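Local atomic coordinates of Lmo0488 protein (Listeria monocytogenes serovar 1/2a, PDB entry 5TED), a protein that probably regulates transcription as a LysR-type DNA-binding activator responsive to shikimate, which is bound here in its effector-binding domain. Residues Gln77-Leu89 / Val142-Lys156. Numbering follows the deposited sequence.
Sequences QELVVVVAENHPL and VGLVSVDYGISIMPK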
loop_
_atom_site.group_PDB
_atom_site.type_symbol
_atom_site.label_atom_id
_atom_site.label_comp_id
_atom_site.label_asym_id
_atom_site.label_seq_id
_atom_site.Cartn_x
_atom_site.Cartn_y
_atom_site.Cartn_z
ATOM N N GLN A 77 -11.947 10.920 -8.151
ATOM C CA GLN A 77 -11.055 10.163 -9.024
ATOM C C GLN A 77 -11.809 9.732 -10.268
ATOM O O GLN A 77 -13.042 9.700 -10.295
ATOM C CB GLN A 77 -10.475 8.931 -8.316
ATOM C CG GLN A 77 -9.591 9.288 -7.147
ATOM C CD GLN A 77 -9.152 8.086 -6.361
ATOM O OE1 GLN A 77 -9.918 7.137 -6.167
ATOM N NE2 GLN A 77 -7.908 8.115 -5.899
ATOM N N GLU A 78 -11.045 9.397 -11.301
ATOM C CA GLU A 78 -11.586 8.855 -12.537
ATOM C C GLU A 78 -11.343 7.348 -12.547
ATOM O O GLU A 78 -10.200 6.902 -12.412
ATOM C CB GLU A 78 -10.925 9.519 -13.747
ATOM C CG GLU A 78 -11.362 8.954 -15.092
ATOM C CD GLU A 78 -10.438 9.368 -16.243
ATOM O OE1 GLU A 78 -9.490 10.161 -16.008
ATOM O OE2 GLU A 78 -10.661 8.895 -17.385
ATOM N N LEU A 79 -12.407 6.569 -12.713
ATOM C CA LEU A 79 -12.250 5.134 -12.898
ATOM C C LEU A 79 -11.829 4.827 -14.334
ATOM O O LEU A 79 -12.366 5.398 -15.284
ATOM C CB LEU A 79 -13.551 4.414 -12.564
ATOM C CG LEU A 79 -13.878 4.377 -11.074
ATOM C CD1 LEU A 79 -15.094 3.471 -10.841
ATOM C CD2 LEU A 79 -12.646 3.926 -10.286
ATOM N N VAL A 80 -10.842 3.934 -14.480
ATOM C CA VAL A 80 -10.335 3.506 -15.776
ATOM C C VAL A 80 -10.265 1.985 -15.789
ATOM O O VAL A 80 -10.302 1.332 -14.747
ATOM C CB VAL A 80 -8.939 4.091 -16.090
ATOM C CG1 VAL A 80 -9.024 5.568 -16.367
ATOM C CG2 VAL A 80 -7.948 3.801 -14.933
ATOM N N VAL A 81 -10.130 1.423 -16.985
ATOM C CA VAL A 81 -9.838 0.003 -17.142
ATOM C C VAL A 81 -8.365 -0.138 -17.509
ATOM O O VAL A 81 -7.862 0.590 -18.381
ATOM C CB VAL A 81 -10.761 -0.649 -18.188
ATOM C CG1 VAL A 81 -10.265 -2.043 -18.539
ATOM C CG2 VAL A 81 -12.197 -0.734 -17.655
ATOM N N VAL A 82 -7.666 -1.050 -16.819
ATOM C CA VAL A 82 -6.230 -1.248 -16.968
ATOM C C VAL A 82 -5.987 -2.680 -17.439
ATOM O O VAL A 82 -6.525 -3.632 -16.867
ATOM C CB VAL A 82 -5.479 -0.959 -15.652
ATOM C CG1 VAL A 82 -3.993 -0.971 -15.881
ATOM C CG2 VAL A 82 -5.934 0.381 -15.073
ATOM N N VAL A 83 -5.178 -2.827 -18.485
ATOM C CA VAL A 83 -4.943 -4.116 -19.112
ATOM C C VAL A 83 -3.462 -4.227 -19.404
ATOM O O VAL A 83 -2.766 -3.215 -19.524
ATOM C CB VAL A 83 -5.784 -4.289 -20.411
ATOM C CG1 VAL A 83 -7.264 -4.055 -20.122
ATOM C CG2 VAL A 83 -5.306 -3.338 -21.506
ATOM N N ALA A 84 -2.970 -5.464 -19.493
ATOM C CA ALA A 84 -1.572 -5.641 -19.856
ATOM C C ALA A 84 -1.321 -5.009 -21.222
ATOM O O ALA A 84 -2.223 -4.887 -22.052
ATOM C CB ALA A 84 -1.191 -7.123 -19.864
ATOM N N GLU A 85 -0.076 -4.606 -21.455
ATOM C CA GLU A 85 0.225 -3.816 -22.641
ATOM C C GLU A 85 0.027 -4.591 -23.939
ATOM O O GLU A 85 -0.095 -3.970 -24.996
ATOM C CB GLU A 85 1.640 -3.239 -22.503
ATOM C CG GLU A 85 2.773 -4.241 -22.581
ATOM C CD GLU A 85 4.136 -3.590 -22.376
ATOM O OE1 GLU A 85 5.127 -4.333 -22.233
ATOM O OE2 GLU A 85 4.217 -2.341 -22.329
ATOM N N ASN A 86 -0.065 -5.919 -23.893
ATOM C CA ASN A 86 -0.326 -6.705 -25.094
ATOM C C ASN A 86 -1.690 -7.379 -25.052
ATOM O O ASN A 86 -1.952 -8.298 -25.835
ATOM C CB ASN A 86 0.779 -7.738 -25.303
ATOM C CG ASN A 86 2.115 -7.092 -25.596
ATOM O OD1 ASN A 86 2.186 -6.097 -26.323
ATOM N ND2 ASN A 86 3.182 -7.633 -25.011
ATOM N N HIS A 87 -2.561 -6.931 -24.155
ATOM C CA HIS A 87 -3.901 -7.472 -24.048
ATOM C C HIS A 87 -4.718 -7.100 -25.287
ATOM O O HIS A 87 -4.493 -6.051 -25.903
ATOM C CB HIS A 87 -4.575 -6.931 -22.782
ATOM C CG HIS A 87 -5.851 -7.625 -22.421
ATOM N ND1 HIS A 87 -7.068 -7.283 -22.973
ATOM C CD2 HIS A 87 -6.107 -8.617 -21.533
ATOM C CE1 HIS A 87 -8.013 -8.051 -22.461
ATOM N NE2 HIS A 87 -7.458 -8.866 -21.579
ATOM N N PRO A 88 -5.662 -7.951 -25.693
ATOM C CA PRO A 88 -6.509 -7.588 -26.841
ATOM C C PRO A 88 -7.179 -6.235 -26.692
ATOM O O PRO A 88 -7.381 -5.553 -27.697
ATOM C CB PRO A 88 -7.537 -8.721 -26.890
ATOM C CG PRO A 88 -6.812 -9.893 -26.306
ATOM C CD PRO A 88 -5.928 -9.316 -25.215
ATOM N N LEU A 89 -7.527 -5.810 -25.476
ATOM C CA LEU A 89 -8.186 -4.517 -25.344
ATOM C C LEU A 89 -7.216 -3.352 -25.482
ATOM O O LEU A 89 -7.658 -2.210 -25.662
ATOM C CB LEU A 89 -8.911 -4.435 -24.009
ATOM C CG LEU A 89 -10.123 -5.333 -23.822
ATOM C CD1 LEU A 89 -10.608 -5.214 -22.404
ATOM C CD2 LEU A 89 -11.236 -4.939 -24.771
ATOM N N VAL A 142 -2.385 -3.235 -9.948
ATOM C CA VAL A 142 -1.700 -2.978 -11.212
ATOM C C VAL A 142 -0.481 -3.893 -11.364
ATOM O O VAL A 142 -0.113 -4.278 -12.489
ATOM C CB VAL A 142 -1.339 -1.487 -11.354
ATOM C CG1 VAL A 142 -0.341 -1.039 -10.297
ATOM C CG2 VAL A 142 -0.833 -1.212 -12.783
ATOM N N GLY A 143 0.128 -4.304 -10.249
ATOM C CA GLY A 143 1.216 -5.269 -10.331
ATOM C C GLY A 143 0.793 -6.537 -11.049
ATOM O O GLY A 143 1.496 -7.028 -11.939
ATOM N N LEU A 144 -0.385 -7.064 -10.702
ATOM C CA LEU A 144 -0.869 -8.287 -11.339
ATOM C C LEU A 144 -1.339 -8.028 -12.768
ATOM O O LEU A 144 -1.163 -8.896 -13.639
ATOM C CB LEU A 144 -1.986 -8.919 -10.502
ATOM C CG LEU A 144 -1.521 -9.519 -9.168
ATOM C CD1 LEU A 144 -2.718 -9.736 -8.264
ATOM C CD2 LEU A 144 -0.785 -10.835 -9.407
ATOM N N VAL A 145 -1.919 -6.851 -13.048
ATOM C CA VAL A 145 -2.289 -6.565 -14.434
ATOM C C VAL A 145 -1.048 -6.549 -15.305
ATOM O O VAL A 145 -1.059 -7.034 -16.443
ATOM C CB VAL A 145 -3.056 -5.232 -14.564
ATOM C CG1 VAL A 145 -3.381 -4.993 -16.038
ATOM C CG2 VAL A 145 -4.327 -5.254 -13.772
ATOM N N SER A 146 0.056 -6.026 -14.759
ATOM C CA SER A 146 1.296 -5.868 -15.504
ATOM C C SER A 146 1.888 -7.202 -15.952
ATOM O O SER A 146 2.637 -7.233 -16.939
ATOM C CB SER A 146 2.307 -5.119 -14.627
ATOM O OG SER A 146 3.365 -4.588 -15.399
ATOM N N VAL A 147 1.569 -8.298 -15.269
ATOM C CA VAL A 147 1.977 -9.625 -15.716
ATOM C C VAL A 147 0.833 -10.335 -16.440
ATOM O O VAL A 147 0.859 -11.556 -16.605
ATOM C CB VAL A 147 2.539 -10.474 -14.560
ATOM C CG1 VAL A 147 3.812 -9.828 -13.986
ATOM C CG2 VAL A 147 1.510 -10.667 -13.471
ATOM N N ASP A 148 -0.187 -9.581 -16.855
ATOM C CA ASP A 148 -1.323 -10.112 -17.604
ATOM C C ASP A 148 -1.999 -11.257 -16.860
ATOM O O ASP A 148 -2.497 -12.210 -17.470
ATOM C CB ASP A 148 -0.911 -10.523 -19.026
ATOM C CG ASP A 148 -2.107 -10.693 -19.969
ATOM O OD1 ASP A 148 -3.190 -10.162 -19.678
ATOM O OD2 ASP A 148 -1.955 -11.348 -21.015
ATOM N N TYR A 149 -2.020 -11.165 -15.531
ATOM C CA TYR A 149 -2.786 -12.103 -14.727
ATOM C C TYR A 149 -4.282 -11.803 -14.796
ATOM O O TYR A 149 -5.097 -12.675 -14.479
ATOM C CB TYR A 149 -2.284 -12.096 -13.275
ATOM C CG TYR A 149 -2.843 -13.258 -12.476
ATOM C CD1 TYR A 149 -2.511 -14.576 -12.793
ATOM C CD2 TYR A 149 -3.718 -13.041 -11.432
ATOM C CE1 TYR A 149 -3.045 -15.650 -12.070
ATOM C CE2 TYR A 149 -4.256 -14.099 -10.699
ATOM C CZ TYR A 149 -3.916 -15.397 -11.019
ATOM O OH TYR A 149 -4.463 -16.429 -10.288
ATOM N N GLY A 150 -4.652 -10.607 -15.234
ATOM C CA GLY A 150 -6.044 -10.239 -15.401
ATOM C C GLY A 150 -6.110 -8.802 -15.871
ATOM O O GLY A 150 -5.084 -8.165 -16.130
ATOM N N ILE A 151 -7.334 -8.292 -15.982
ATOM C CA ILE A 151 -7.560 -6.870 -16.219
ATOM C C ILE A 151 -8.153 -6.275 -14.947
ATOM O O ILE A 151 -8.535 -6.989 -14.023
ATOM C CB ILE A 151 -8.477 -6.605 -17.431
ATOM C CG1 ILE A 151 -9.905 -7.098 -17.160
ATOM C CG2 ILE A 151 -7.881 -7.201 -18.719
ATOM C CD1 ILE A 151 -10.897 -6.657 -18.262
ATOM N N SER A 152 -8.276 -4.948 -14.917
ATOM C CA SER A 152 -8.886 -4.354 -13.733
ATOM C C SER A 152 -9.612 -3.059 -14.089
ATOM O O SER A 152 -9.344 -2.436 -15.116
ATOM C CB SER A 152 -7.836 -4.093 -12.643
ATOM O OG SER A 152 -7.071 -2.939 -12.952
ATOM N N ILE A 153 -10.551 -2.678 -13.219
ATOM C CA ILE A 153 -11.100 -1.327 -13.162
ATOM C C ILE A 153 -10.640 -0.712 -11.847
ATOM O O ILE A 153 -10.796 -1.327 -10.788
ATOM C CB ILE A 153 -12.634 -1.334 -13.264
ATOM C CG1 ILE A 153 -13.202 0.079 -13.115
ATOM C CG2 ILE A 153 -13.231 -2.231 -12.190
ATOM C CD1 ILE A 153 -14.712 0.153 -13.350
ATOM N N MET A 154 -10.063 0.483 -11.903
ATOM C CA MET A 154 -9.439 1.064 -10.718
ATOM C C MET A 154 -9.308 2.565 -10.929
ATOM O O MET A 154 -9.496 3.057 -12.043
ATOM C CB MET A 154 -8.067 0.429 -10.437
ATOM C CG MET A 154 -7.040 0.652 -11.521
ATOM S SD MET A 154 -5.542 -0.366 -11.352
ATOM C CE MET A 154 -4.971 0.131 -9.721
ATOM N N PRO A 155 -8.973 3.317 -9.879
ATOM C CA PRO A 155 -8.769 4.762 -10.050
ATOM C C PRO A 155 -7.559 5.038 -10.923
ATOM O O PRO A 155 -6.537 4.355 -10.834
ATOM C CB PRO A 155 -8.533 5.275 -8.618
ATOM C CG PRO A 155 -8.829 4.164 -7.709
ATOM C CD PRO A 155 -8.710 2.878 -8.500
ATOM N N LYS A 156 -7.653 6.087 -11.736
ATOM C CA LYS A 156 -6.486 6.532 -12.480
ATOM C C LYS A 156 -5.521 7.202 -11.505
ATOM O O LYS A 156 -5.866 8.202 -10.874
ATOM C CB LYS A 156 -6.901 7.476 -13.601
ATOM C CG LYS A 156 -5.760 7.775 -14.566
ATOM C CD LYS A 156 -6.065 8.983 -15.446
ATOM C CE LYS A 156 -5.549 8.764 -16.855
ATOM N NZ LYS A 156 -5.593 10.003 -17.684
HETATM O O HOH W 1 -8.384 9.898 -10.813
HETATM O O HOH W 2 -4.400 -7.756 -18.579
#
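An antiparallel strand pair in the periplasmic-binding-protein-like LysR effector domain pairs Leu79-Val82 with Ser152-Pro155, and helix 138-146 packs on one face. Val80 and Met154 exchange both backbone hydrogen bonds, as do Val82 and Ser152. Lys156 N extends the pairing to Glu78 O at 2.8 Å. A water beyond it links Glu78 N to Lys156 O. On the helix face, Val82 divides its methyls: CG2 lies 3.7 Å from Met154 CG, while CG1 meets Val145 CG1 and, more loosely, Val142 CG2. Ser152 OG is buried on this face without a polar partner. Pro155 is part of the shikimate pocket and touches the ligand. The Gln77 side chain crosses this proline at a slant, OE1 3.4 Å from Pro155 CB, with Thr12 and Arg177 holding the amide by hydrogen bonds. At the far end the helix closes in a Schellman motif with Asp148 at positive phi. A water there joins Ala84 N, Asp148 OD1 and Gly150 O. With CG2 anti to its carbonyl carbon, Ile151 makes a CH-pi contact over one face of His87, 3.7 Å from CG2 to the ring centroid. In the plane of that ring, His87 ND1 accepts a nearly straight bond from Leu89 N, 2.9 Å long.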